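Local atomic coordinates of ecdysteroid-phosphate phosphatase (Bombyx mori, PDB entry 3C7T), a protein that removes phosphate from ecdysteroid phosphates, above all ecdysone 22-phosphate, to release active moulting hormones, and also acts as a protein tyrosine phosphatase. Residues H12-D17 with V225-L230; D37-L42 with P59-G64; A45-G50 with G129-T134; P116-F121 with V187-H192; P151-D156 with E170-A175. All blocks are in the same frame, centred on the assembly; numbering follows the deposited sequence.

Contact 1. Residues H12-D17 with V225-L230; sequences HGERVD and VPYCAL. With WO4 (tungstate(VI)ion), chain E.
Y227 lays one face of its ring over the backbone of E14, whose CA stands 3.4 Å from the ring centroid and 4° off the ring normal, a CH-pi contact. CB and CG of E14 run past CE2. The same ring meets the imidazole of H12 rim to rim, the two planes turned 52° apart. An alanine at Y227 would probably leave the E14 backbone without its flat cover and open a gap beside the H12 ring. The amide of C228 donates to H12 O (3.1 Å), while C228 SG packs on G13 CA, where glycine leaves room for the sulfur. H12 and G13 belong to the RHG motif (R11-H12-G13) of histidine phosphatases, and R15 follows two residues on. H12 ND1 donates almost straight to G13 O (2.8 Å), in the plane of the imidazole, which fixes the rotation of the ring and turns NE2 to the metal; H12 NE2 lies 2.5 Å from the tungsten. R15 gives NH1 to tungstate O3 (2.7 Å) and clamps D17 side-on with NE and NH2. The carboxylate of E14 turns elsewhere, to T61 and to S251 of the second subunit. Since H12 is the residue that becomes phosphorylated, the NE2–tungsten bond is consistent with tungstate mimicking the phosphoryl group on its way to the histidine.

Contact 2. Residues D37-L42 with P59-G64; sequences DLNLPL and PLTRLG
N39 binds the start of helix 62-77 with both its backbone and its side chain: R62 N donates to N39 O (3.0 Å), and L63 N donates to N39 OD1 (2.8 Å) in the plane of the amide carbonyl. This is a helix N-terminus held from outside as well as by its own N-cap, T61, whose OG1 accepts from G64 N. The asparagine comes from a type I turn, D37 to L40, opened by an Asx turn in which D37 OD2 accepts from N39 N. With CG anti to the backbone N (chi1 -166°), the N39 amide reaches the helix end, and ND2 goes on to E14 and to I249 O of the second subunit. R62 rests its CG against L38 O and L40 O; beyond CG the chain is bent at chi2 and chi3, and NH1 pairs with E73 of the second subunit. P41 CG meets P59 CB at 4.0 Å, two rigid rings crossing at about a right angle. One water donates to L38 O and L40 O and accepts from R62 NH1 at 3.1 Å.

Contact 3. Residues A45-G50 with G129-T134; sequences AHRAGG and GIDFMT
Two loops of the histidine phosphatase domain meet here around R47, by charge and by packing, one leading into helix 50-56 and the other into helix 135-140. R47 NH2 forms a salt bridge with D131 OD1 (2.8 Å), which it meets from above the carboxylate plane, the two flat groups being 71° apart; the same nitrogen makes a weak bond to D131 O. D57 is a second acidic partner of NH2. Arginine suits the place because its several N-H groups serve acids, a carbonyl and a water at once. Its charge also makes a cation-pi contact with Y54. Packing covers the guanidinium: M133 lies across the arginine at about a right angle, CG over the centre of the face, 3.5 Å from R47 CZ. The thioether's CE turns back toward H46 O and A45 CB. A leucine in place of R47 would probably leave the D131 carboxylate without its mate across the contact. The R47-G50 stretch is a type I turn, and at G49 a side chain would clash with D131 OD2. Water completes the junction: one molecule accepts from R47 NE (2.9 Å) and from G49 N (3.0 Å) and donates to D131 OD1.

Contact 4. Residues P116-F121 with V187-H192; sequences PGLFEF and VIFIGH. With WO4 (tungstate(VI)ion), chain E.
H192, probably an active-site residue, presents one ring face to E120, whose CB sits 3.7 Å from the ring centroid and 5° off the normal, a CH-pi contact. The imidazole owes its place to chi1 -58°, which sets CG anti to its own carbonyl carbon. ND1 then gives a nearly straight bond to tungstate O4 (2.6 Å), lying in the ring plane, while NE2 is held by S88; both ring nitrogens are thus engaged, and the ring is kept from turning. On the CD2 edge L118 O lies in the plane at 3.4 Å from CD2. E120 has CG between its backbone N and carbonyl carbon (chi1 71°), then an extended chain that sends OE1 toward the tungstate, 3.7 Å from O4, and OE2 into a salt bridge with K128. H192 and E120 both belong to the tungstate pocket, the flat ring donating to the ion and the longer acid reaching toward it. F119 places CD1 at 3.8 Å from H192 NE2. Farther back, the branched end of L118 crosses F189 at about a right angle, CD1 to CD1 4.1 Å. Strand 187-191 runs parallel between strands 84-87 and 5-11 and delivers H192 just beyond its C-terminal end, while helix 91-104 packs on I188, I190 and H192.

Contact 5. Residues P151-D156 with E170-A175; sequences PYVEMD and EVAMQA
The irregular segment 151-156 passes beside helix 162-179, closest where the CA atoms of Y152 and A172 come within 5.5 Å, and the contact between them is made by side chains. Y152 and V153 both point their CB atoms toward the helix. With CG anti to its carbonyl carbon (chi1 -62°), the Y152 ring spreads over A175, whose methyl stands 3.5 Å from the ring centroid, 8° off the normal. This is a CH-pi contact close to the centre of the face, with Y152 CD1 and CE1 both 3.6 Å from A175 CB. Alanine suits the spot because a lone methyl lets the flat ring come down close to the helix. One turn earlier A172 offers another small surface: its CB lies 4.4 Å from Y152 CB, and its carbonyl oxygen is 3.7 Å from Y152 CD2. The phenol hydroxyl reaches on to D179, the last residue of the same helix, so the aromatic side chain is greasy in the middle and polar at its tip. V153 continues the apolar strip: CG2 meets V171 CG1 at 4.1 Å and also approaches A172 CB. The carboxylate of E115 accepts from the backbone amides of Y152 and V153. Away from this contact the helix sends M173 against helix 193-204. The arrangement is that of a connecting loop laid on a helix of an alpha/beta domain, here the histidine phosphatase fold.

Contacts 1 and 4 meet at the tungstate, their centres about 13 Å apart: neighbouring parallel strands 5-11 and 187-191 of the mixed sheet lead to H12 and H192. Contact 2 is nested along the chain within the loop closed by contact 1, their centres also about 13 Å apart; E14 joins them by bonds to T61 and N39. Contact 3 crosses contacts 2 and 4 in chain order and meets contact 4 through F132 and F119. Contact 5, nested within contact 4 (centres about 9 Å apart), rests on helix 162-179, which precedes strand 187-191. Contacts 2 and 5, centres about 30 Å apart, flank the chain's centre. Contacts 1 and 2 lie against the second subunit, contacts 1 and 4 hold the pocket, and contact 5 is at the surface.

Contact 1. Residues H12-D17 with V225-L230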
# COMPACT_ATOMS: atom_id res chain seq x y z
N HIS A 12 10.10 -10.92 -1.52
CA HIS A 12 9.43 -10.07 -2.48
C HIS A 12 8.13 -9.50 -1.86
O HIS A 12 7.64 -10.01 -0.84
CB HIS A 12 9.07 -10.91 -3.71
CG HIS A 12 8.21 -12.09 -3.38
ND1 HIS A 12 6.87 -11.97 -3.05
CD2 HIS A 12 8.52 -13.40 -3.30
CE1 HIS A 12 6.39 -13.18 -2.79
NE2 HIS A 12 7.37 -14.06 -2.91
N GLY A 13 7.58 -8.46 -2.49
CA GLY A 13 6.35 -7.85 -2.01
C GLY A 13 5.13 -8.63 -2.49
O GLY A 13 5.25 -9.72 -3.06
N GLU A 14 3.95 -8.05 -2.26
CA GLU A 14 2.66 -8.66 -2.59
C GLU A 14 2.55 -9.07 -4.06
O GLU A 14 2.84 -8.27 -4.94
CB GLU A 14 1.52 -7.68 -2.26
CG GLU A 14 0.12 -8.20 -2.57
CD GLU A 14 -0.98 -7.21 -2.21
OE1 GLU A 14 -1.20 -6.22 -2.95
OE2 GLU A 14 -1.65 -7.46 -1.18
N ARG A 15 2.13 -10.32 -4.30
CA ARG A 15 2.05 -10.87 -5.66
C ARG A 15 0.67 -10.67 -6.30
O ARG A 15 -0.36 -10.90 -5.65
CB ARG A 15 2.31 -12.39 -5.60
CG ARG A 15 3.76 -12.74 -5.35
CD ARG A 15 3.90 -14.19 -4.98
NE ARG A 15 3.51 -15.13 -6.04
CZ ARG A 15 3.90 -16.42 -6.07
NH1 ARG A 15 4.67 -16.91 -5.11
NH2 ARG A 15 3.52 -17.22 -7.08
N VAL A 16 0.64 -10.33 -7.60
CA VAL A 16 -0.64 -10.24 -8.29
C VAL A 16 -1.39 -11.59 -8.22
O VAL A 16 -2.58 -11.63 -7.92
CB VAL A 16 -0.48 -9.82 -9.79
CG1 VAL A 16 -1.82 -9.96 -10.52
CG2 VAL A 16 0.04 -8.37 -9.88
N ASP A 17 -0.71 -12.68 -8.54
CA ASP A 17 -1.38 -14.00 -8.66
C ASP A 17 -1.98 -14.52 -7.35
O ASP A 17 -2.93 -15.32 -7.36
CB ASP A 17 -0.47 -15.04 -9.35
CG ASP A 17 0.75 -15.41 -8.53
OD1 ASP A 17 1.07 -14.79 -7.50
OD2 ASP A 17 1.47 -16.36 -8.94
N VAL A 225 7.47 -16.24 6.04
CA VAL A 225 7.68 -14.86 6.50
C VAL A 225 6.80 -13.92 5.66
O VAL A 225 6.50 -14.23 4.50
CB VAL A 225 9.17 -14.46 6.45
CG1 VAL A 225 10.01 -15.42 7.33
CG2 VAL A 225 9.70 -14.44 5.03
N PRO A 226 6.38 -12.78 6.24
CA PRO A 226 5.50 -11.83 5.53
C PRO A 226 6.12 -11.22 4.26
O PRO A 226 7.33 -11.26 4.08
CB PRO A 226 5.29 -10.73 6.57
CG PRO A 226 5.53 -11.42 7.90
CD PRO A 226 6.65 -12.34 7.62
N TYR A 227 5.28 -10.64 3.41
CA TYR A 227 5.80 -9.94 2.24
C TYR A 227 6.78 -8.86 2.67
O TYR A 227 6.53 -8.15 3.66
CB TYR A 227 4.67 -9.27 1.50
CG TYR A 227 3.70 -10.17 0.75
CD1 TYR A 227 4.17 -11.13 -0.16
CD2 TYR A 227 2.33 -9.98 0.86
CE1 TYR A 227 3.29 -11.91 -0.90
CE2 TYR A 227 1.42 -10.76 0.12
CZ TYR A 227 1.92 -11.73 -0.76
OH TYR A 227 1.05 -12.49 -1.52
N CYS A 228 7.90 -8.75 1.94
CA CYS A 228 8.99 -7.83 2.28
C CYS A 228 9.50 -7.96 3.74
O CYS A 228 10.01 -7.01 4.29
CB CYS A 228 8.60 -6.38 1.94
SG CYS A 228 8.52 -6.09 0.13
N ALA A 229 9.36 -9.14 4.33
CA ALA A 229 10.07 -9.45 5.58
C ALA A 229 11.58 -9.25 5.35
O ALA A 229 12.13 -9.70 4.35
CB ALA A 229 9.80 -10.84 6.02
N LEU A 230 12.21 -8.57 6.30
CA LEU A 230 13.60 -8.20 6.19
C LEU A 230 14.40 -8.88 7.29
O LEU A 230 14.08 -8.78 8.48
CB LEU A 230 13.76 -6.67 6.29
CG LEU A 230 15.18 -6.12 6.18
CD1 LEU A 230 15.79 -6.26 4.78
CD2 LEU A 230 15.22 -4.65 6.62
W WO4 E . 7.34 -16.51 -2.51
O1 WO4 E . 8.33 -16.06 -0.91
O2 WO4 E . 7.20 -18.47 -2.21
O3 WO4 E . 5.42 -16.01 -2.68
O4 WO4 E . 8.30 -16.41 -4.22

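Contact 2. Residues D37-L42 with P59-G64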
# COMPACT_ATOMS: atom_id res chain seq x y z
N ASP A 37 -8.10 -2.99 -12.11
CA ASP A 37 -8.10 -2.77 -10.67
C ASP A 37 -6.99 -1.80 -10.34
O ASP A 37 -5.94 -1.85 -10.97
CB ASP A 37 -7.85 -4.10 -9.94
CG ASP A 37 -8.13 -4.00 -8.42
OD1 ASP A 37 -9.31 -4.11 -8.03
OD2 ASP A 37 -7.17 -3.84 -7.64
N LEU A 38 -7.19 -0.94 -9.33
CA LEU A 38 -6.16 0.06 -9.01
C LEU A 38 -4.89 -0.55 -8.45
O LEU A 38 -3.84 0.07 -8.54
CB LEU A 38 -6.67 1.13 -8.04
CG LEU A 38 -7.82 1.96 -8.54
CD1 LEU A 38 -8.23 2.87 -7.37
CD2 LEU A 38 -7.39 2.79 -9.76
N ASN A 39 -4.98 -1.74 -7.87
CA ASN A 39 -3.81 -2.40 -7.33
C ASN A 39 -3.11 -3.30 -8.38
O ASN A 39 -2.11 -3.95 -8.08
CB ASN A 39 -4.22 -3.17 -6.05
CG ASN A 39 -3.04 -3.60 -5.22
OD1 ASN A 39 -2.02 -2.90 -5.14
ND2 ASN A 39 -3.17 -4.76 -4.56
N LEU A 40 -3.58 -3.28 -9.62
CA LEU A 40 -2.87 -3.97 -10.71
C LEU A 40 -1.82 -3.05 -11.38
O LEU A 40 -1.93 -1.81 -11.33
CB LEU A 40 -3.85 -4.51 -11.77
CG LEU A 40 -4.66 -5.75 -11.39
CD1 LEU A 40 -5.79 -5.96 -12.35
CD2 LEU A 40 -3.77 -6.99 -11.32
N PRO A 41 -0.81 -3.65 -12.04
CA PRO A 41 0.17 -2.80 -12.77
C PRO A 41 -0.51 -1.83 -13.73
O PRO A 41 -1.54 -2.14 -14.32
CB PRO A 41 1.00 -3.82 -13.53
CG PRO A 41 0.87 -5.10 -12.72
CD PRO A 41 -0.51 -5.09 -12.17
N LEU A 42 0.07 -0.64 -13.89
CA LEU A 42 -0.44 0.33 -14.86
C LEU A 42 -0.35 -0.20 -16.30
O LEU A 42 -1.25 0.02 -17.13
CB LEU A 42 0.35 1.63 -14.74
CG LEU A 42 0.12 2.47 -13.48
CD1 LEU A 42 1.11 3.62 -13.40
CD2 LEU A 42 -1.31 2.97 -13.48
N PRO A 59 3.71 -10.44 -11.78
CA PRO A 59 4.21 -9.12 -11.34
C PRO A 59 3.89 -8.92 -9.86
O PRO A 59 3.05 -9.64 -9.30
CB PRO A 59 3.34 -8.14 -12.13
CG PRO A 59 2.72 -8.93 -13.24
CD PRO A 59 2.56 -10.32 -12.69
N LEU A 60 4.51 -7.91 -9.24
CA LEU A 60 3.99 -7.37 -7.97
C LEU A 60 2.74 -6.54 -8.24
O LEU A 60 2.61 -5.95 -9.30
CB LEU A 60 5.00 -6.43 -7.33
CG LEU A 60 6.38 -6.93 -6.90
CD1 LEU A 60 7.15 -5.75 -6.31
CD2 LEU A 60 6.23 -8.07 -5.87
N THR A 61 1.88 -6.45 -7.23
CA THR A 61 0.77 -5.49 -7.20
C THR A 61 1.38 -4.10 -6.97
O THR A 61 2.58 -3.99 -6.65
CB THR A 61 -0.17 -5.79 -6.03
OG1 THR A 61 0.57 -5.76 -4.82
CG2 THR A 61 -0.80 -7.19 -6.23
N ARG A 62 0.56 -3.06 -7.12
CA ARG A 62 0.97 -1.69 -6.72
C ARG A 62 1.42 -1.68 -5.27
O ARG A 62 2.44 -1.07 -4.94
CB ARG A 62 -0.15 -0.67 -6.99
CG ARG A 62 -0.50 -0.42 -8.49
CD ARG A 62 0.66 0.16 -9.29
NE ARG A 62 1.11 1.46 -8.76
CZ ARG A 62 0.58 2.64 -9.07
NH1 ARG A 62 -0.46 2.72 -9.88
NH2 ARG A 62 1.07 3.76 -8.52
N LEU A 63 0.67 -2.36 -4.40
CA LEU A 63 1.01 -2.42 -2.99
C LEU A 63 2.37 -3.10 -2.83
O LEU A 63 3.16 -2.72 -1.99
CB LEU A 63 -0.04 -3.20 -2.22
CG LEU A 63 0.24 -3.38 -0.73
CD1 LEU A 63 0.73 -2.07 -0.07
CD2 LEU A 63 -0.96 -3.97 -0.03
N GLY A 64 2.62 -4.14 -3.62
CA GLY A 64 3.91 -4.86 -3.52
C GLY A 64 5.11 -3.98 -3.80
O GLY A 64 6.11 -4.04 -3.09
O HOH W 1 -2.56 0.63 -10.75

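Contact 3. Residues A45-G50 with G129-T134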
# COMPACT_ATOMS: atom_id res chain seq x y z
N ALA A 45 5.13 -4.70 -19.34
CA ALA A 45 6.19 -4.63 -20.34
C ALA A 45 6.13 -5.84 -21.25
O ALA A 45 5.71 -6.92 -20.83
CB ALA A 45 7.55 -4.58 -19.66
N HIS A 46 6.57 -5.65 -22.49
CA HIS A 46 6.67 -6.77 -23.39
C HIS A 46 7.63 -7.84 -22.84
O HIS A 46 8.68 -7.52 -22.26
CB HIS A 46 7.14 -6.29 -24.77
CG HIS A 46 7.53 -7.41 -25.68
ND1 HIS A 46 6.60 -8.25 -26.27
CD2 HIS A 46 8.75 -7.85 -26.09
CE1 HIS A 46 7.23 -9.14 -27.01
NE2 HIS A 46 8.54 -8.92 -26.92
N ARG A 47 7.26 -9.10 -23.01
CA ARG A 47 8.17 -10.20 -22.72
C ARG A 47 7.94 -11.28 -23.76
O ARG A 47 6.85 -11.38 -24.32
CB ARG A 47 7.95 -10.75 -21.31
CG ARG A 47 6.56 -11.35 -21.07
CD ARG A 47 6.40 -11.74 -19.60
NE ARG A 47 7.27 -12.85 -19.19
CZ ARG A 47 7.48 -13.18 -17.92
NH1 ARG A 47 6.93 -12.47 -16.95
NH2 ARG A 47 8.28 -14.20 -17.61
N ALA A 48 8.97 -12.07 -24.02
CA ALA A 48 8.90 -13.08 -25.08
C ALA A 48 7.74 -14.04 -24.90
O ALA A 48 7.12 -14.46 -25.88
CB ALA A 48 10.22 -13.84 -25.18
N GLY A 49 7.44 -14.40 -23.65
CA GLY A 49 6.37 -15.35 -23.36
C GLY A 49 4.98 -14.72 -23.34
O GLY A 49 4.01 -15.41 -23.15
N GLY A 50 4.91 -13.41 -23.55
CA GLY A 50 3.62 -12.71 -23.59
C GLY A 50 2.77 -12.99 -22.36
O GLY A 50 3.29 -13.24 -21.28
N GLY A 129 5.29 -23.84 -14.36
CA GLY A 129 5.83 -23.25 -15.57
C GLY A 129 6.98 -22.36 -15.12
O GLY A 129 6.85 -21.66 -14.12
N ILE A 130 8.11 -22.45 -15.81
CA ILE A 130 9.23 -21.53 -15.56
C ILE A 130 9.46 -20.63 -16.78
O ILE A 130 9.68 -21.11 -17.89
CB ILE A 130 10.54 -22.28 -15.14
CG1 ILE A 130 10.38 -22.87 -13.73
CG2 ILE A 130 11.74 -21.34 -15.17
CD1 ILE A 130 11.43 -23.92 -13.33
N ASP A 131 9.39 -19.32 -16.56
CA ASP A 131 9.48 -18.36 -17.64
C ASP A 131 10.05 -17.09 -17.02
O ASP A 131 9.37 -16.41 -16.24
CB ASP A 131 8.08 -18.12 -18.25
CG ASP A 131 8.12 -17.28 -19.53
OD1 ASP A 131 8.77 -16.21 -19.54
OD2 ASP A 131 7.48 -17.69 -20.53
N PHE A 132 11.32 -16.79 -17.32
CA PHE A 132 11.99 -15.60 -16.79
C PHE A 132 12.14 -14.53 -17.85
O PHE A 132 12.39 -14.84 -19.03
CB PHE A 132 13.38 -15.94 -16.21
CG PHE A 132 13.33 -16.88 -15.04
CD1 PHE A 132 12.46 -16.66 -13.98
CD2 PHE A 132 14.16 -17.98 -15.00
CE1 PHE A 132 12.42 -17.53 -12.90
CE2 PHE A 132 14.13 -18.87 -13.91
CZ PHE A 132 13.25 -18.64 -12.87
N MET A 133 12.00 -13.26 -17.45
CA MET A 133 12.30 -12.17 -18.37
C MET A 133 13.80 -11.99 -18.43
O MET A 133 14.49 -12.13 -17.42
CB MET A 133 11.60 -10.86 -17.97
CG MET A 133 10.08 -10.87 -18.22
SD MET A 133 9.18 -9.45 -17.52
CE MET A 133 9.71 -8.12 -18.61
N THR A 134 14.32 -11.71 -19.63
CA THR A 134 15.75 -11.54 -19.81
C THR A 134 16.17 -10.21 -19.20
O THR A 134 15.34 -9.31 -19.10
CB THR A 134 16.11 -11.54 -21.31
OG1 THR A 134 15.42 -10.46 -21.96
CG2 THR A 134 15.70 -12.84 -21.96
O HOH W 2 8.92 -14.21 -21.10

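Contact 4. Residues P116-F121 with V187-H192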
# COMPACT_ATOMS: atom_id res chain seq x y z
N PRO A 116 20.31 -16.44 -10.64
CA PRO A 116 19.50 -17.66 -10.55
C PRO A 116 19.81 -18.53 -9.32
O PRO A 116 18.97 -19.34 -8.90
CB PRO A 116 19.82 -18.39 -11.87
CG PRO A 116 20.27 -17.27 -12.79
CD PRO A 116 21.06 -16.36 -11.91
N GLY A 117 20.98 -18.34 -8.72
CA GLY A 117 21.31 -19.05 -7.48
C GLY A 117 20.26 -18.80 -6.41
O GLY A 117 20.02 -19.65 -5.57
N LEU A 118 19.62 -17.63 -6.48
CA LEU A 118 18.62 -17.21 -5.49
C LEU A 118 17.21 -17.72 -5.77
O LEU A 118 16.31 -17.52 -4.94
CB LEU A 118 18.63 -15.67 -5.37
CG LEU A 118 19.95 -15.03 -4.89
CD1 LEU A 118 19.79 -13.52 -4.87
CD2 LEU A 118 20.39 -15.56 -3.52
N PHE A 119 16.99 -18.39 -6.90
CA PHE A 119 15.63 -18.85 -7.22
C PHE A 119 15.12 -19.89 -6.20
O PHE A 119 15.90 -20.66 -5.62
CB PHE A 119 15.51 -19.35 -8.68
CG PHE A 119 14.08 -19.60 -9.11
CD1 PHE A 119 13.18 -18.55 -9.23
CD2 PHE A 119 13.65 -20.90 -9.42
CE1 PHE A 119 11.86 -18.78 -9.62
CE2 PHE A 119 12.33 -21.14 -9.82
CZ PHE A 119 11.43 -20.08 -9.93
N GLU A 120 13.79 -19.89 -5.98
CA GLU A 120 13.13 -20.77 -5.04
C GLU A 120 13.37 -22.25 -5.40
O GLU A 120 13.86 -22.57 -6.48
CB GLU A 120 11.62 -20.49 -5.04
CG GLU A 120 10.91 -20.95 -6.31
CD GLU A 120 9.42 -20.60 -6.32
OE1 GLU A 120 8.97 -19.90 -5.38
OE2 GLU A 120 8.71 -21.06 -7.27
N PHE A 121 13.03 -23.13 -4.47
CA PHE A 121 13.16 -24.57 -4.65
C PHE A 121 12.26 -25.05 -5.79
O PHE A 121 11.06 -24.77 -5.81
CB PHE A 121 12.81 -25.24 -3.31
CG PHE A 121 12.82 -26.75 -3.33
CD1 PHE A 121 13.70 -27.47 -4.14
CD2 PHE A 121 11.98 -27.45 -2.46
CE1 PHE A 121 13.70 -28.86 -4.11
CE2 PHE A 121 11.98 -28.82 -2.43
CZ PHE A 121 12.84 -29.53 -3.26
N VAL A 187 25.30 -5.48 1.44
CA VAL A 187 24.74 -6.43 0.47
C VAL A 187 23.27 -6.71 0.81
O VAL A 187 22.91 -6.77 1.98
CB VAL A 187 25.51 -7.76 0.50
CG1 VAL A 187 24.93 -8.78 -0.50
CG2 VAL A 187 26.97 -7.53 0.20
N ILE A 188 22.46 -6.88 -0.23
CA ILE A 188 21.07 -7.35 -0.08
C ILE A 188 20.72 -8.44 -1.10
O ILE A 188 21.04 -8.33 -2.29
CB ILE A 188 20.02 -6.21 -0.07
CG1 ILE A 188 18.64 -6.75 0.36
CG2 ILE A 188 19.97 -5.47 -1.41
CD1 ILE A 188 17.64 -5.66 0.79
N PHE A 189 20.11 -9.51 -0.59
CA PHE A 189 19.61 -10.62 -1.40
C PHE A 189 18.08 -10.51 -1.39
O PHE A 189 17.47 -10.57 -0.32
CB PHE A 189 19.98 -11.95 -0.77
CG PHE A 189 21.47 -12.20 -0.69
CD1 PHE A 189 22.24 -12.28 -1.85
CD2 PHE A 189 22.07 -12.38 0.55
CE1 PHE A 189 23.61 -12.52 -1.78
CE2 PHE A 189 23.46 -12.64 0.64
CZ PHE A 189 24.22 -12.69 -0.53
N ILE A 190 17.50 -10.31 -2.57
CA ILE A 190 16.06 -10.08 -2.68
C ILE A 190 15.44 -11.27 -3.38
O ILE A 190 15.75 -11.56 -4.54
CB ILE A 190 15.76 -8.75 -3.37
CG1 ILE A 190 16.31 -7.62 -2.49
CG2 ILE A 190 14.23 -8.61 -3.63
CD1 ILE A 190 16.42 -6.25 -3.15
N GLY A 191 14.60 -11.98 -2.64
CA GLY A 191 14.17 -13.30 -3.10
C GLY A 191 12.82 -13.74 -2.56
O GLY A 191 11.82 -13.04 -2.69
N HIS A 192 12.83 -14.91 -1.95
CA HIS A 192 11.64 -15.66 -1.61
C HIS A 192 11.59 -15.79 -0.08
O HIS A 192 12.50 -15.31 0.59
CB HIS A 192 11.73 -17.04 -2.31
CG HIS A 192 11.88 -16.94 -3.80
ND1 HIS A 192 10.82 -16.73 -4.65
CD2 HIS A 192 12.99 -17.00 -4.58
CE1 HIS A 192 11.26 -16.66 -5.89
NE2 HIS A 192 12.57 -16.84 -5.88
W WO4 E . 7.34 -16.51 -2.51
O1 WO4 E . 8.33 -16.06 -0.91
O2 WO4 E . 7.20 -18.47 -2.21
O3 WO4 E . 5.42 -16.01 -2.68
O4 WO4 E . 8.30 -16.41 -4.22

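Contact 5. Residues P151-D156 with E170-A175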
# COMPACT_ATOMS: atom_id res chain seq x y z
N PRO A 151 26.26 -14.46 -13.64
CA PRO A 151 25.74 -15.15 -12.46
C PRO A 151 26.64 -16.25 -11.92
O PRO A 151 27.32 -16.93 -12.70
CB PRO A 151 24.42 -15.77 -12.96
CG PRO A 151 24.07 -14.99 -14.17
CD PRO A 151 25.37 -14.62 -14.80
N TYR A 152 26.61 -16.44 -10.60
CA TYR A 152 27.34 -17.53 -9.96
C TYR A 152 26.79 -18.91 -10.28
O TYR A 152 27.54 -19.89 -10.32
CB TYR A 152 27.37 -17.35 -8.44
CG TYR A 152 28.08 -16.10 -8.01
CD1 TYR A 152 29.44 -15.91 -8.29
CD2 TYR A 152 27.40 -15.11 -7.31
CE1 TYR A 152 30.09 -14.74 -7.89
CE2 TYR A 152 28.04 -13.95 -6.91
CZ TYR A 152 29.39 -13.77 -7.19
OH TYR A 152 30.01 -12.64 -6.79
N VAL A 153 25.48 -18.97 -10.49
CA VAL A 153 24.78 -20.21 -10.75
C VAL A 153 24.01 -20.11 -12.05
O VAL A 153 23.26 -19.17 -12.29
CB VAL A 153 23.81 -20.60 -9.59
CG1 VAL A 153 22.93 -21.77 -9.99
CG2 VAL A 153 24.58 -20.94 -8.31
N GLU A 154 24.27 -21.10 -12.90
CA GLU A 154 23.51 -21.35 -14.10
C GLU A 154 22.45 -22.35 -13.66
O GLU A 154 22.76 -23.34 -13.00
CB GLU A 154 24.44 -21.98 -15.14
CG GLU A 154 23.75 -22.67 -16.32
CD GLU A 154 23.59 -21.75 -17.52
OE1 GLU A 154 24.62 -21.46 -18.19
OE2 GLU A 154 22.44 -21.33 -17.78
N MET A 155 21.19 -22.11 -14.02
CA MET A 155 20.14 -23.01 -13.58
C MET A 155 19.16 -23.40 -14.69
O MET A 155 18.79 -22.58 -15.53
CB MET A 155 19.41 -22.39 -12.38
CG MET A 155 18.51 -23.33 -11.63
SD MET A 155 17.32 -22.34 -10.75
CE MET A 155 16.49 -21.50 -12.11
N ASP A 156 18.75 -24.67 -14.69
CA ASP A 156 17.86 -25.16 -15.72
C ASP A 156 16.39 -25.26 -15.26
O ASP A 156 16.05 -24.86 -14.14
CB ASP A 156 18.39 -26.49 -16.29
CG ASP A 156 17.97 -27.69 -15.48
OD1 ASP A 156 17.90 -27.60 -14.23
OD2 ASP A 156 17.71 -28.75 -16.11
N GLU A 170 23.55 -21.38 -1.33
CA GLU A 170 24.75 -21.19 -0.54
C GLU A 170 25.93 -20.78 -1.42
O GLU A 170 26.68 -19.87 -1.07
CB GLU A 170 25.07 -22.47 0.23
CG GLU A 170 26.30 -22.37 1.14
CD GLU A 170 26.61 -23.70 1.80
OE1 GLU A 170 25.82 -24.11 2.67
OE2 GLU A 170 27.63 -24.32 1.44
N VAL A 171 26.10 -21.44 -2.57
CA VAL A 171 27.16 -21.08 -3.53
C VAL A 171 27.04 -19.61 -3.92
O VAL A 171 28.02 -18.87 -3.83
CB VAL A 171 27.16 -22.01 -4.78
CG1 VAL A 171 27.93 -21.41 -5.95
CG2 VAL A 171 27.74 -23.35 -4.43
N ALA A 172 25.83 -19.18 -4.29
CA ALA A 172 25.61 -17.81 -4.75
C ALA A 172 25.81 -16.80 -3.61
O ALA A 172 26.48 -15.79 -3.80
CB ALA A 172 24.21 -17.65 -5.37
N MET A 173 25.26 -17.10 -2.44
CA MET A 173 25.32 -16.17 -1.31
C MET A 173 26.71 -16.04 -0.72
O MET A 173 27.14 -14.94 -0.37
CB MET A 173 24.33 -16.56 -0.24
CG MET A 173 22.88 -16.25 -0.61
SD MET A 173 21.73 -16.78 0.68
CE MET A 173 20.20 -15.99 0.14
N GLN A 174 27.43 -17.16 -0.61
CA GLN A 174 28.82 -17.09 -0.14
C GLN A 174 29.73 -16.42 -1.15
O GLN A 174 30.58 -15.61 -0.79
CB GLN A 174 29.33 -18.48 0.22
CG GLN A 174 28.57 -19.13 1.38
CD GLN A 174 29.24 -20.41 1.86
OE1 GLN A 174 30.00 -21.05 1.12
NE2 GLN A 174 28.97 -20.78 3.11
N ALA A 175 29.56 -16.75 -2.43
CA ALA A 175 30.32 -16.08 -3.48
C ALA A 175 30.12 -14.56 -3.41
O ALA A 175 31.10 -13.81 -3.42
CB ALA A 175 29.97 -16.62 -4.85